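Local coordinates for protein putative peptidyl-arginine deiminase (Chlorobium tepidum, PDB 1XKN) that probably hydrolyses the guanidinium group of agmatine or of peptidyl-arginine as a deiminase of the Porphyromonas type, a hydrolase family, at residues Tyr6-Glu11 with Gly99-Ile104; Val114-Glu119 with Val149-Val154. All blocks are in the same frame, centred on the assembly; numbering follows the deposited sequence.

Interaction 1: Tyr6-Glu11 with Gly99-Ile104; sequences YFMPPE and GPNYVI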
loop_
_atom_site.group_PDB
_atom_site.type_symbol
_atom_site.label_atom_id
_atom_site.label_comp_id
_atom_site.label_asym_id
_atom_site.label_seq_id
_atom_site.Cartn_x
_atom_site.Cartn_y
_atom_site.Cartn_z
ATOM N N TYR A 6 17.457 6.136 9.300
ATOM C CA TYR A 6 16.791 5.307 8.311
ATOM C C TYR A 6 16.225 6.152 7.178
ATOM O O TYR A 6 16.044 7.364 7.312
ATOM C CB TYR A 6 15.666 4.494 8.968
ATOM C CG TYR A 6 16.125 3.568 10.076
ATOM C CD1 TYR A 6 16.056 3.956 11.415
ATOM C CD2 TYR A 6 16.650 2.308 9.782
ATOM C CE1 TYR A 6 16.500 3.111 12.436
ATOM C CE2 TYR A 6 17.098 1.456 10.795
ATOM C CZ TYR A 6 17.021 1.865 12.119
ATOM O OH TYR A 6 17.467 1.032 13.128
ATOM N N PHE A 7 15.970 5.498 6.053
ATOM C CA PHE A 7 15.407 6.148 4.883
ATOM C C PHE A 7 14.402 5.189 4.273
ATOM O O PHE A 7 14.704 4.011 4.064
ATOM C CB PHE A 7 16.506 6.461 3.860
ATOM C CG PHE A 7 15.983 6.885 2.513
ATOM C CD1 PHE A 7 15.337 8.107 2.353
ATOM C CD2 PHE A 7 16.123 6.051 1.409
ATOM C CE1 PHE A 7 14.835 8.493 1.109
ATOM C CE2 PHE A 7 15.624 6.426 0.159
ATOM C CZ PHE A 7 14.979 7.649 0.013
HETATM N N MSE A 8 13.195 5.686 4.023
HETATM C CA MSE A 8 12.167 4.869 3.403
HETATM C C MSE A 8 12.001 5.354 1.972
HETATM O O MSE A 8 11.526 6.467 1.735
HETATM C CB MSE A 8 10.830 4.994 4.133
HETATM C CG MSE A 8 9.798 4.004 3.610
HETATM SE SE MSE A 8 8.051 4.208 4.395
HETATM C CE MSE A 8 6.942 3.582 2.947
ATOM N N PRO A 9 12.410 4.533 0.997
ATOM C CA PRO A 9 12.283 4.928 -0.406
ATOM C C PRO A 9 10.826 5.142 -0.788
ATOM O O PRO A 9 9.928 4.508 -0.228
ATOM C CB PRO A 9 12.881 3.741 -1.156
ATOM C CG PRO A 9 13.895 3.212 -0.193
ATOM C CD PRO A 9 13.157 3.270 1.123
ATOM N N PRO A 10 10.569 6.050 -1.739
ATOM C CA PRO A 10 9.188 6.288 -2.158
ATOM C C PRO A 10 8.759 5.087 -2.999
ATOM O O PRO A 10 9.602 4.327 -3.479
ATOM C CB PRO A 10 9.288 7.578 -2.969
ATOM C CG PRO A 10 10.641 7.463 -3.592
ATOM C CD PRO A 10 11.501 6.931 -2.463
ATOM N N GLU A 11 7.456 4.914 -3.178
ATOM C CA GLU A 11 6.950 3.778 -3.927
ATOM C C GLU A 11 7.393 3.746 -5.387
ATOM O O GLU A 11 7.434 2.680 -5.999
ATOM C CB GLU A 11 5.426 3.750 -3.839
ATOM C CG GLU A 11 4.797 2.455 -4.290
ATOM C CD GLU A 11 3.351 2.359 -3.862
ATOM O OE1 GLU A 11 3.106 2.353 -2.639
ATOM O OE2 GLU A 11 2.467 2.299 -4.742
ATOM N N GLY A 99 2.730 -6.327 5.807
ATOM C CA GLY A 99 3.947 -6.645 5.069
ATOM C C GLY A 99 5.252 -5.958 5.430
ATOM O O GLY A 99 5.283 -5.033 6.238
ATOM N N PRO A 100 6.360 -6.382 4.798
ATOM C CA PRO A 100 7.696 -5.830 5.044
ATOM C C PRO A 100 7.934 -4.377 4.643
ATOM O O PRO A 100 7.960 -4.037 3.461
ATOM C CB PRO A 100 8.606 -6.797 4.289
ATOM C CG PRO A 100 7.788 -7.140 3.098
ATOM C CD PRO A 100 6.399 -7.357 3.690
ATOM N N ASN A 101 8.115 -3.534 5.653
ATOM C CA ASN A 101 8.375 -2.114 5.463
ATOM C C ASN A 101 9.892 -1.945 5.358
ATOM O O ASN A 101 10.575 -1.675 6.345
ATOM C CB ASN A 101 7.823 -1.332 6.664
ATOM C CG ASN A 101 7.960 0.179 6.515
ATOM O OD1 ASN A 101 7.693 0.921 7.457
ATOM N ND2 ASN A 101 8.372 0.637 5.336
ATOM N N TYR A 102 10.407 -2.133 4.151
ATOM C CA TYR A 102 11.834 -2.006 3.882
ATOM C C TYR A 102 12.302 -0.568 4.028
ATOM O O TYR A 102 11.630 0.356 3.579
ATOM C CB TYR A 102 12.135 -2.443 2.452
ATOM C CG TYR A 102 11.906 -3.902 2.175
ATOM C CD1 TYR A 102 12.887 -4.848 2.476
ATOM C CD2 TYR A 102 10.724 -4.337 1.578
ATOM C CE1 TYR A 102 12.697 -6.192 2.180
ATOM C CE2 TYR A 102 10.525 -5.676 1.282
ATOM C CZ TYR A 102 11.515 -6.594 1.580
ATOM O OH TYR A 102 11.341 -7.914 1.251
ATOM N N VAL A 103 13.463 -0.392 4.648
ATOM C CA VAL A 103 14.071 0.922 4.815
ATOM C C VAL A 103 15.575 0.725 4.681
ATOM O O VAL A 103 16.075 -0.388 4.858
ATOM C CB VAL A 103 13.794 1.548 6.208
ATOM C CG1 VAL A 103 12.322 1.900 6.350
ATOM C CG2 VAL A 103 14.236 0.596 7.311
ATOM N N ILE A 104 16.290 1.795 4.356
ATOM C CA ILE A 104 17.739 1.730 4.225
ATOM C C ILE A 104 18.317 2.281 5.519
ATOM O O ILE A 104 17.991 3.400 5.925
ATOM C CB ILE A 104 18.261 2.593 3.047
ATOM C CG1 ILE A 104 17.564 2.190 1.745
ATOM C CG2 ILE A 104 19.775 2.439 2.920
ATOM C CD1 ILE A 104 17.653 0.710 1.425
#
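F7 and I104 form an antiparallel hydrogen-bonded pair that adds the N-terminal strand as an outermost strand of a mixed sheet. Two backbone bonds close the ring: I104 N gives a nearly straight bond of 2.7 Å to F7 O, whereas F7 N reaches I104 O at 2.9 Å along a more bent path, 133° at the hydrogen. I104 O also receives a CA-H...O contact from Y6. Beyond F7 the chain leaves the strand, confining the pairing to this one bridge.

The apolar contacts fall on both faces. Beside F7, I104 points the same way, and its CG1 lies 4.1 Å from F7 CD2, at the ring edge; P9 CG approaches that same CG1. The other face carries Y6 and V103, whose side chains meet obliquely, CD2 of Y6 lying 3.9 Å from CG2 of V103.

The selenium of M8, a selenomethionine with CG anti to the backbone N (chi1 -172°) and an extended chain, makes a van der Waals contact with the amide of N101, SE lying 3.7 Å from ND2 as the side chains cross at about a right angle. N101 OD1 instead bonds W118 NE1.

L197 of helix 186-197 packs on M8, N101 and V103, P345 of strand 342-345 touches P9 and Y102, and strand 110-119 continues the sheet beyond strand 101-107, consistent with the alpha/beta fold of guanidino-group-modifying enzymes.

Interaction 2: Val114-Glu119 with Val149-Val154; sequences VIMNWE and VSTGMV. With NA (sodium ion), chain B.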
loop_
_atom_site.group_PDB
_atom_site.type_symbol
_atom_site.label_atom_id
_atom_site.label_comp_id
_atom_site.label_asym_id
_atom_site.label_seq_id
_atom_site.Cartn_x
_atom_site.Cartn_y
_atom_site.Cartn_z
ATOM N N VAL A 114 17.185 -3.131 5.555
ATOM C CA VAL A 114 16.628 -3.838 6.697
ATOM C C VAL A 114 15.118 -3.736 6.630
ATOM O O VAL A 114 14.577 -2.962 5.841
ATOM C CB VAL A 114 17.115 -3.234 8.040
ATOM C CG1 VAL A 114 18.638 -3.220 8.083
ATOM C CG2 VAL A 114 16.560 -1.833 8.222
ATOM N N ILE A 115 14.435 -4.535 7.440
ATOM C CA ILE A 115 12.983 -4.492 7.475
ATOM C C ILE A 115 12.574 -3.845 8.786
ATOM O O ILE A 115 12.988 -4.279 9.858
ATOM C CB ILE A 115 12.379 -5.903 7.355
ATOM C CG1 ILE A 115 12.581 -6.410 5.920
ATOM C CG2 ILE A 115 10.892 -5.880 7.736
ATOM C CD1 ILE A 115 12.093 -7.819 5.673
HETATM N N MSE A 116 11.779 -2.783 8.682
HETATM C CA MSE A 116 11.305 -2.051 9.844
HETATM C C MSE A 116 9.966 -2.667 10.222
HETATM O O MSE A 116 8.943 -2.431 9.577
HETATM C CB MSE A 116 11.161 -0.561 9.500
HETATM C CG MSE A 116 10.802 0.341 10.681
HETATM SE SE MSE A 116 12.058 0.165 12.153
HETATM C CE MSE A 116 13.627 0.830 11.227
ATOM N N ASN A 117 10.004 -3.477 11.273
ATOM C CA ASN A 117 8.842 -4.196 11.760
ATOM C C ASN A 117 7.954 -3.412 12.724
ATOM O O ASN A 117 8.328 -3.174 13.875
ATOM C CB ASN A 117 9.327 -5.483 12.428
ATOM C CG ASN A 117 8.202 -6.319 12.958
ATOM O OD1 ASN A 117 7.265 -6.636 12.231
ATOM N ND2 ASN A 117 8.287 -6.698 14.227
ATOM N N TRP A 118 6.781 -2.999 12.249
ATOM C CA TRP A 118 5.829 -2.275 13.094
ATOM C C TRP A 118 4.842 -3.321 13.578
ATOM O O TRP A 118 4.834 -4.429 13.070
ATOM C CB TRP A 118 5.057 -1.215 12.299
ATOM C CG TRP A 118 5.923 -0.165 11.693
ATOM C CD1 TRP A 118 6.565 -0.227 10.491
ATOM C CD2 TRP A 118 6.305 1.080 12.290
ATOM N NE1 TRP A 118 7.327 0.897 10.303
ATOM C CE2 TRP A 118 7.191 1.716 11.392
ATOM C CE3 TRP A 118 5.989 1.717 13.498
ATOM C CZ2 TRP A 118 7.768 2.963 11.665
ATOM C CZ3 TRP A 118 6.565 2.958 13.769
ATOM C CH2 TRP A 118 7.446 3.563 12.856
ATOM N N GLU A 119 4.012 -2.979 14.552
ATOM C CA GLU A 119 3.025 -3.933 15.031
ATOM C C GLU A 119 1.773 -3.855 14.174
ATOM O O GLU A 119 1.480 -2.823 13.572
ATOM C CB GLU A 119 2.674 -3.655 16.492
ATOM C CG GLU A 119 3.796 -3.983 17.450
ATOM C CD GLU A 119 4.195 -5.441 17.379
ATOM O OE1 GLU A 119 3.376 -6.303 17.766
ATOM O OE2 GLU A 119 5.327 -5.730 16.933
ATOM N N VAL A 149 14.386 -4.606 12.499
ATOM C CA VAL A 149 14.326 -3.708 13.639
ATOM C C VAL A 149 12.847 -3.617 13.998
ATOM O O VAL A 149 12.009 -3.462 13.111
ATOM C CB VAL A 149 14.856 -2.298 13.276
ATOM C CG1 VAL A 149 14.801 -1.389 14.497
ATOM C CG2 VAL A 149 16.282 -2.393 12.745
ATOM N N SER A 150 12.523 -3.737 15.284
ATOM C CA SER A 150 11.125 -3.666 15.722
ATOM C C SER A 150 10.849 -2.371 16.478
ATOM O O SER A 150 11.636 -1.963 17.329
ATOM C CB SER A 150 10.777 -4.863 16.614
ATOM O OG SER A 150 10.785 -6.077 15.883
ATOM N N THR A 151 9.719 -1.735 16.175
ATOM C CA THR A 151 9.347 -0.469 16.807
ATOM C C THR A 151 8.432 -0.612 18.018
ATOM O O THR A 151 8.437 0.236 18.911
ATOM C CB THR A 151 8.606 0.444 15.825
ATOM O OG1 THR A 151 7.307 -0.105 15.566
ATOM C CG2 THR A 151 9.370 0.558 14.520
ATOM N N GLY A 152 7.625 -1.667 18.027
ATOM C CA GLY A 152 6.704 -1.883 19.126
ATOM C C GLY A 152 5.454 -1.030 19.005
ATOM O O GLY A 152 4.597 -1.039 19.892
HETATM N N MSE A 153 5.349 -0.291 17.904
HETATM C CA MSE A 153 4.202 0.582 17.659
HETATM C C MSE A 153 3.358 0.050 16.505
HETATM O O MSE A 153 3.895 -0.434 15.509
HETATM C CB MSE A 153 4.688 2.001 17.325
HETATM C CG MSE A 153 3.572 3.011 17.065
HETATM SE SE MSE A 153 4.219 4.774 16.550
HETATM C CE MSE A 153 3.697 4.740 14.685
ATOM N N VAL A 154 2.038 0.135 16.641
ATOM C CA VAL A 154 1.141 -0.327 15.590
ATOM C C VAL A 154 1.140 0.677 14.444
ATOM O O VAL A 154 0.956 1.877 14.656
ATOM C CB VAL A 154 -0.308 -0.484 16.115
ATOM C CG1 VAL A 154 -1.260 -0.812 14.962
ATOM C CG2 VAL A 154 -0.361 -1.583 17.168
HETATM NA NA NA B . 4.714 -6.908 12.796
HETATM O O HOH W 1 7.300 -3.963 16.393
HETATM O O HOH W 2 5.758 -7.807 15.127
HETATM O O HOH W 3 3.561 -6.193 10.552
#
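T151 CG2 sits over one face of the W118 indole, 3.6 Å from the centroid of the six-membered ring, in a CH-pi contact. This is the tightly packed side: the selenium of M116 reaches the same methyl, and M153 CE closes on W118 CZ3 at 3.5 Å. T151 OG1, between backbone N and carbonyl carbon (chi1 70°), accepts from M153 N, an ST turn.

The parallel strands are joined by backbone hydrogen bonds from V149 N to I115 O, N117 N to V149 O and T151 N to N117 O; after a beta bulge, E119 N binds M153 O at 2.7 Å from above the carbonyl plane.

The opposite face is polar and watered. N117 ND2 donates a straight bond of 3.1 Å to S150 OG. The sodium ion is coordinated by N117 OD1, W118 O, two waters and N134, a site carried largely by strand 110-119. One water links N117 O, E119 OE2 and G152 N; another joins the sodium to N117 ND2 and E119 OE2, while E119 OE1 accepts from N134 ND2.

Helix 131-144 packs against I115 and N117, helix 186-197 against M116, W118, T151 and M153, and strand 101-107 adjoins strand 110-119.

Overall arrangement
From the N terminus, segment 6-11 is separated from 99-104 by 87 residues, helices and strands of the neighbouring sheet among them, before interaction 1 closes that long loop on strand 101-107. The chain then turns back into strand 110-119, and interaction 2 closes a shorter, largely helical loop on strand 148-152. The two loops neither nest nor cross; they follow in series. Their middle strands are neighbours, joined by N101 O to M116 N at 2.9 Å, so the contacts complete a four-stranded sheet from edge to edge, a worked example of sheet assembly from sequence-distant pieces. Y6 also bridges both, packing on M116 and V149.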